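Local coordinates for arginyl-trna synthetase (Thermus thermophilus, PDB 1IQ0), which probably catalyses the ATP-dependent attachment of L-arginine to tRNA(Arg), as a monomeric class I aminoacyl-tRNA synthetase, at residues T169-G181 and V216-H228. Residues are numbered along the deposited sequence; the frame is centred on the assembly and turned at random.
Sequences TWDGKEKYDHFAG and VNRILLAQMATMH
Tyr176 and Lys175, at the start of helix 176-189, reach across to helix 213-229 in the class I catalytic domain, where the two helix segments cross at -120° with their axes 8.4 Å apart. Arg218 lays its guanidinium over one face of the Tyr176 ring, offset toward the rim, the planes 26° apart, which puts Arg218 CZ 3.3 Å from Tyr176 CE2. The edge of that guanidinium points at Trp170, whose ring stands nearly perpendicular to it, with Arg218 NH2 3.2 Å from Trp170 CE3. Ile219 meets Tyr176 differently: its CG1 sits at the ring edge, near the plane, 3.7 Å from Tyr176 CE1, and its CD1 packs on the methyl of Ala180. One turn along the helix from Arg218, Ala222 CB lies against Tyr176 CB and the carboxylate of Asp177.

Lys175, in the N-cap position, runs extended past Ala222 until a bend at chi4 (-74°) turns NZ to the second helix. There the ammonium donates to Ala222 O and to Thr226 OG1. Lys175 NZ also forms a salt bridge with Asp177 OD1, 2.9 Å away, on the syn lone pair of that oxygen. Asp406 adds a second salt bridge to Lys175 and also bonds Thr226, which ties in helix 405-423. A methionine in place of this lysine would probably leave the carboxylates of Asp177 and Asp406 without the cation they share. Gln223 gives its NE2 to the backbone carbonyls of Asn113 and Lys116, in the predicted HIGH region. A water donates to both Asp177 OD2 and Thr226 OG1, at 2.7 Å from Asp177 OD2.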
loop_
_atom_site.group_PDB
_atom_site.type_symbol
_atom_site.label_atom_id
_atom_site.label_comp_id
_atom_site.label_asym_id
_atom_site.label_seq_id
_atom_site.Cartn_x
_atom_site.Cartn_y
_atom_site.Cartn_z
ATOM N N THR A 169 -1.180 -21.312 32.054
ATOM C CA THR A 169 -0.223 -22.142 31.337
ATOM C C THR A 169 -0.771 -22.465 29.956
ATOM O O THR A 169 -1.948 -22.796 29.804
ATOM C CB THR A 169 0.051 -23.457 32.090
ATOM O OG1 THR A 169 0.405 -23.165 33.448
ATOM C CG2 THR A 169 1.196 -24.213 31.431
ATOM N N TRP A 170 0.087 -22.357 28.947
ATOM C CA TRP A 170 -0.314 -22.623 27.571
ATOM C C TRP A 170 -0.660 -24.098 27.367
ATOM O O TRP A 170 0.119 -24.979 27.733
ATOM C CB TRP A 170 0.814 -22.207 26.627
ATOM C CG TRP A 170 0.519 -22.448 25.186
ATOM C CD1 TRP A 170 -0.607 -22.082 24.508
ATOM C CD2 TRP A 170 1.386 -23.060 24.228
ATOM N NE1 TRP A 170 -0.494 -22.427 23.182
ATOM C CE2 TRP A 170 0.721 -23.029 22.982
ATOM C CE3 TRP A 170 2.664 -23.633 24.299
ATOM C CZ2 TRP A 170 1.288 -23.546 21.814
ATOM C CZ3 TRP A 170 3.231 -24.149 23.135
ATOM C CH2 TRP A 170 2.541 -24.101 21.910
ATOM N N ASP A 171 -1.825 -24.360 26.777
ATOM C CA ASP A 171 -2.267 -25.731 26.545
ATOM C C ASP A 171 -1.562 -26.406 25.372
ATOM O O ASP A 171 -1.809 -27.574 25.084
ATOM C CB ASP A 171 -3.788 -25.776 26.338
ATOM C CG ASP A 171 -4.223 -25.212 24.993
ATOM O OD1 ASP A 171 -5.447 -25.044 24.799
ATOM O OD2 ASP A 171 -3.356 -24.941 24.131
ATOM N N GLY A 172 -0.692 -25.668 24.692
ATOM C CA GLY A 172 0.040 -26.235 23.573
ATOM C C GLY A 172 -0.718 -26.333 22.261
ATOM O O GLY A 172 -0.147 -26.747 21.253
ATOM N N LYS A 173 -1.992 -25.952 22.260
ATOM C CA LYS A 173 -2.805 -26.017 21.048
ATOM C C LYS A 173 -3.383 -24.667 20.608
ATOM O O LYS A 173 -3.409 -24.352 19.419
ATOM C CB LYS A 173 -3.940 -27.032 21.235
ATOM C CG LYS A 173 -3.454 -28.473 21.366
ATOM C CD LYS A 173 -4.610 -29.465 21.439
ATOM C CE LYS A 173 -5.377 -29.352 22.751
ATOM N NZ LYS A 173 -4.529 -29.713 23.923
ATOM N N GLU A 174 -3.857 -23.879 21.563
ATOM C CA GLU A 174 -4.419 -22.565 21.266
ATOM C C GLU A 174 -3.352 -21.657 20.628
ATOM O O GLU A 174 -2.198 -21.662 21.056
ATOM C CB GLU A 174 -4.944 -21.946 22.567
ATOM C CG GLU A 174 -5.322 -20.481 22.495
ATOM C CD GLU A 174 -5.939 -19.987 23.794
ATOM O OE1 GLU A 174 -5.480 -20.415 24.871
ATOM O OE2 GLU A 174 -6.875 -19.164 23.745
ATOM N N LYS A 175 -3.729 -20.902 19.597
ATOM C CA LYS A 175 -2.778 -20.000 18.941
ATOM C C LYS A 175 -2.217 -19.131 20.068
ATOM O O LYS A 175 -2.964 -18.454 20.774
ATOM C CB LYS A 175 -3.489 -19.155 17.886
ATOM C CG LYS A 175 -2.541 -18.371 16.990
ATOM C CD LYS A 175 -3.184 -18.049 15.647
ATOM C CE LYS A 175 -2.316 -17.101 14.822
ATOM N NZ LYS A 175 -2.352 -15.698 15.359
ATOM N N TYR A 176 -0.905 -19.158 20.237
ATOM C CA TYR A 176 -0.277 -18.451 21.341
ATOM C C TYR A 176 -0.672 -17.006 21.616
ATOM O O TYR A 176 -0.875 -16.647 22.779
ATOM C CB TYR A 176 1.245 -18.564 21.244
ATOM C CG TYR A 176 1.936 -18.285 22.562
ATOM C CD1 TYR A 176 2.389 -17.006 22.881
ATOM C CD2 TYR A 176 2.102 -19.299 23.514
ATOM C CE1 TYR A 176 2.988 -16.739 24.108
ATOM C CE2 TYR A 176 2.698 -19.044 24.743
ATOM C CZ TYR A 176 3.138 -17.762 25.035
ATOM O OH TYR A 176 3.723 -17.500 26.249
ATOM N N ASP A 177 -0.802 -16.174 20.585
ATOM C CA ASP A 177 -1.155 -14.791 20.848
ATOM C C ASP A 177 -2.595 -14.625 21.303
ATOM O O ASP A 177 -2.944 -13.599 21.897
ATOM C CB ASP A 177 -0.811 -13.883 19.649
ATOM C CG ASP A 177 -1.483 -14.303 18.355
ATOM O OD1 ASP A 177 -1.801 -15.502 18.185
ATOM O OD2 ASP A 177 -1.662 -13.416 17.493
ATOM N N HIS A 178 -3.431 -15.629 21.041
ATOM C CA HIS A 178 -4.821 -15.583 21.496
ATOM C C HIS A 178 -4.819 -15.918 22.989
ATOM O O HIS A 178 -5.593 -15.367 23.765
ATOM C CB HIS A 178 -5.694 -16.590 20.738
ATOM C CG HIS A 178 -6.187 -16.078 19.422
ATOM N ND1 HIS A 178 -5.406 -16.067 18.286
ATOM C CD2 HIS A 178 -7.368 -15.516 19.073
ATOM C CE1 HIS A 178 -6.085 -15.519 17.295
ATOM N NE2 HIS A 178 -7.278 -15.175 17.746
ATOM N N PHE A 179 -3.938 -16.835 23.366
ATOM C CA PHE A 179 -3.762 -17.243 24.756
ATOM C C PHE A 179 -3.296 -16.007 25.547
ATOM O O PHE A 179 -3.816 -15.713 26.626
ATOM C CB PHE A 179 -2.709 -18.358 24.813
ATOM C CG PHE A 179 -2.175 -18.637 26.187
ATOM C CD1 PHE A 179 -3.019 -19.062 27.210
ATOM C CD2 PHE A 179 -0.815 -18.509 26.449
ATOM C CE1 PHE A 179 -2.516 -19.357 28.471
ATOM C CE2 PHE A 179 -0.298 -18.801 27.709
ATOM C CZ PHE A 179 -1.153 -19.228 28.726
ATOM N N ALA A 180 -2.335 -15.271 24.987
ATOM C CA ALA A 180 -1.819 -14.063 25.635
ATOM C C ALA A 180 -2.913 -13.008 25.723
ATOM O O ALA A 180 -3.056 -12.331 26.743
ATOM C CB ALA A 180 -0.627 -13.508 24.854
ATOM N N GLY A 181 -3.690 -12.872 24.651
ATOM C CA GLY A 181 -4.759 -11.887 24.638
ATOM C C GLY A 181 -5.809 -12.151 25.707
ATOM O O GLY A 181 -6.368 -11.220 26.290
ATOM N N VAL A 216 8.372 -12.229 24.742
ATOM C CA VAL A 216 7.684 -11.375 23.782
ATOM C C VAL A 216 7.722 -12.030 22.404
ATOM O O VAL A 216 6.724 -12.045 21.680
ATOM C CB VAL A 216 8.359 -9.980 23.683
ATOM C CG1 VAL A 216 7.798 -9.209 22.482
ATOM C CG2 VAL A 216 8.127 -9.189 24.971
ATOM N N ASN A 217 8.882 -12.576 22.051
ATOM C CA ASN A 217 9.060 -13.222 20.759
ATOM C C ASN A 217 8.035 -14.332 20.521
ATOM O O ASN A 217 7.597 -14.528 19.389
ATOM C CB ASN A 217 10.474 -13.790 20.644
ATOM C CG ASN A 217 10.837 -14.162 19.220
ATOM O OD1 ASN A 217 11.259 -15.285 18.946
ATOM N ND2 ASN A 217 10.683 -13.216 18.306
ATOM N N ARG A 218 7.648 -15.048 21.579
ATOM C CA ARG A 218 6.666 -16.129 21.442
ATOM C C ARG A 218 5.350 -15.582 20.920
ATOM O O ARG A 218 4.704 -16.197 20.073
ATOM C CB ARG A 218 6.401 -16.831 22.780
ATOM C CG ARG A 218 7.567 -17.629 23.323
ATOM C CD ARG A 218 7.148 -18.454 24.540
ATOM N NE ARG A 218 6.173 -19.493 24.198
ATOM C CZ ARG A 218 5.711 -20.401 25.055
ATOM N NH1 ARG A 218 6.130 -20.405 26.316
ATOM N NH2 ARG A 218 4.837 -21.314 24.652
ATOM N N ILE A 219 4.952 -14.426 21.437
ATOM C CA ILE A 219 3.714 -13.802 21.009
ATOM C C ILE A 219 3.862 -13.313 19.571
ATOM O O ILE A 219 2.971 -13.531 18.749
ATOM C CB ILE A 219 3.345 -12.621 21.932
ATOM C CG1 ILE A 219 3.187 -13.129 23.373
ATOM C CG2 ILE A 219 2.061 -11.954 21.451
ATOM C CD1 ILE A 219 2.748 -12.058 24.366
ATOM N N LEU A 220 4.995 -12.677 19.265
ATOM C CA LEU A 220 5.251 -12.160 17.921
ATOM C C LEU A 220 5.217 -13.257 16.847
ATOM O O LEU A 220 4.686 -13.045 15.761
ATOM C CB LEU A 220 6.603 -11.428 17.861
ATOM C CG LEU A 220 7.047 -11.021 16.442
ATOM C CD1 LEU A 220 6.024 -10.071 15.826
ATOM C CD2 LEU A 220 8.422 -10.375 16.489
ATOM N N LEU A 221 5.779 -14.423 17.142
ATOM C CA LEU A 221 5.771 -15.511 16.173
ATOM C C LEU A 221 4.341 -15.899 15.781
ATOM O O LEU A 221 4.068 -16.156 14.608
ATOM C CB LEU A 221 6.531 -16.721 16.721
ATOM C CG LEU A 221 8.062 -16.549 16.692
ATOM C CD1 LEU A 221 8.748 -17.733 17.388
ATOM C CD2 LEU A 221 8.531 -16.452 15.244
ATOM N N ALA A 222 3.432 -15.918 16.756
ATOM C CA ALA A 222 2.033 -16.259 16.495
ATOM C C ALA A 222 1.333 -15.132 15.731
ATOM O O ALA A 222 0.478 -15.384 14.884
ATOM C CB ALA A 222 1.296 -16.548 17.815
ATOM N N GLN A 223 1.691 -13.885 16.027
ATOM C CA GLN A 223 1.089 -12.765 15.312
ATOM C C GLN A 223 1.548 -12.846 13.865
ATOM O O GLN A 223 0.803 -12.518 12.944
ATOM C CB GLN A 223 1.562 -11.424 15.871
ATOM C CG GLN A 223 1.138 -11.099 17.279
ATOM C CD GLN A 223 1.697 -9.761 17.702
ATOM O OE1 GLN A 223 2.889 -9.514 17.548
ATOM N NE2 GLN A 223 0.845 -8.886 18.226
ATOM N N MET A 224 2.791 -13.280 13.680
ATOM C CA MET A 224 3.375 -13.380 12.349
ATOM C C MET A 224 2.663 -14.401 11.470
ATOM O O MET A 224 2.709 -14.297 10.245
ATOM C CB MET A 224 4.867 -13.714 12.447
ATOM C CG MET A 224 5.632 -13.495 11.149
ATOM S SD MET A 224 7.417 -13.331 11.430
ATOM C CE MET A 224 7.439 -11.944 12.555
ATOM N N ALA A 225 2.007 -15.384 12.083
ATOM C CA ALA A 225 1.278 -16.383 11.305
ATOM C C ALA A 225 0.105 -15.677 10.620
ATOM O O ALA A 225 -0.262 -16.002 9.489
ATOM C CB ALA A 225 0.774 -17.501 12.212
ATOM N N THR A 226 -0.472 -14.699 11.314
ATOM C CA THR A 226 -1.587 -13.923 10.784
ATOM C C THR A 226 -1.090 -13.009 9.651
ATOM O O THR A 226 -1.740 -12.879 8.609
ATOM C CB THR A 226 -2.226 -13.059 11.891
ATOM O OG1 THR A 226 -2.572 -13.894 13.001
ATOM C CG2 THR A 226 -3.479 -12.360 11.377
ATOM N N MET A 227 0.064 -12.380 9.861
ATOM C CA MET A 227 0.652 -11.495 8.857
ATOM C C MET A 227 0.890 -12.294 7.580
ATOM O O MET A 227 0.604 -11.830 6.478
ATOM C CB MET A 227 1.985 -10.938 9.360
ATOM C CG MET A 227 1.868 -9.997 10.552
ATOM S SD MET A 227 3.484 -9.629 11.293
ATOM C CE MET A 227 2.990 -9.260 13.019
ATOM N N HIS A 228 1.420 -13.502 7.751
ATOM C CA HIS A 228 1.705 -14.401 6.643
ATOM C C HIS A 228 0.421 -14.795 5.906
ATOM O O HIS A 228 0.386 -14.809 4.677
ATOM C CB HIS A 228 2.404 -15.661 7.160
ATOM C CG HIS A 228 2.750 -16.640 6.082
ATOM N ND1 HIS A 228 3.758 -16.414 5.166
ATOM C CD2 HIS A 228 2.192 -17.827 5.743
ATOM C CE1 HIS A 228 3.804 -17.420 4.311
ATOM N NE2 HIS A 228 2.864 -18.290 4.638
HETATM O O HOH W 1 -3.041 -12.740 15.311
#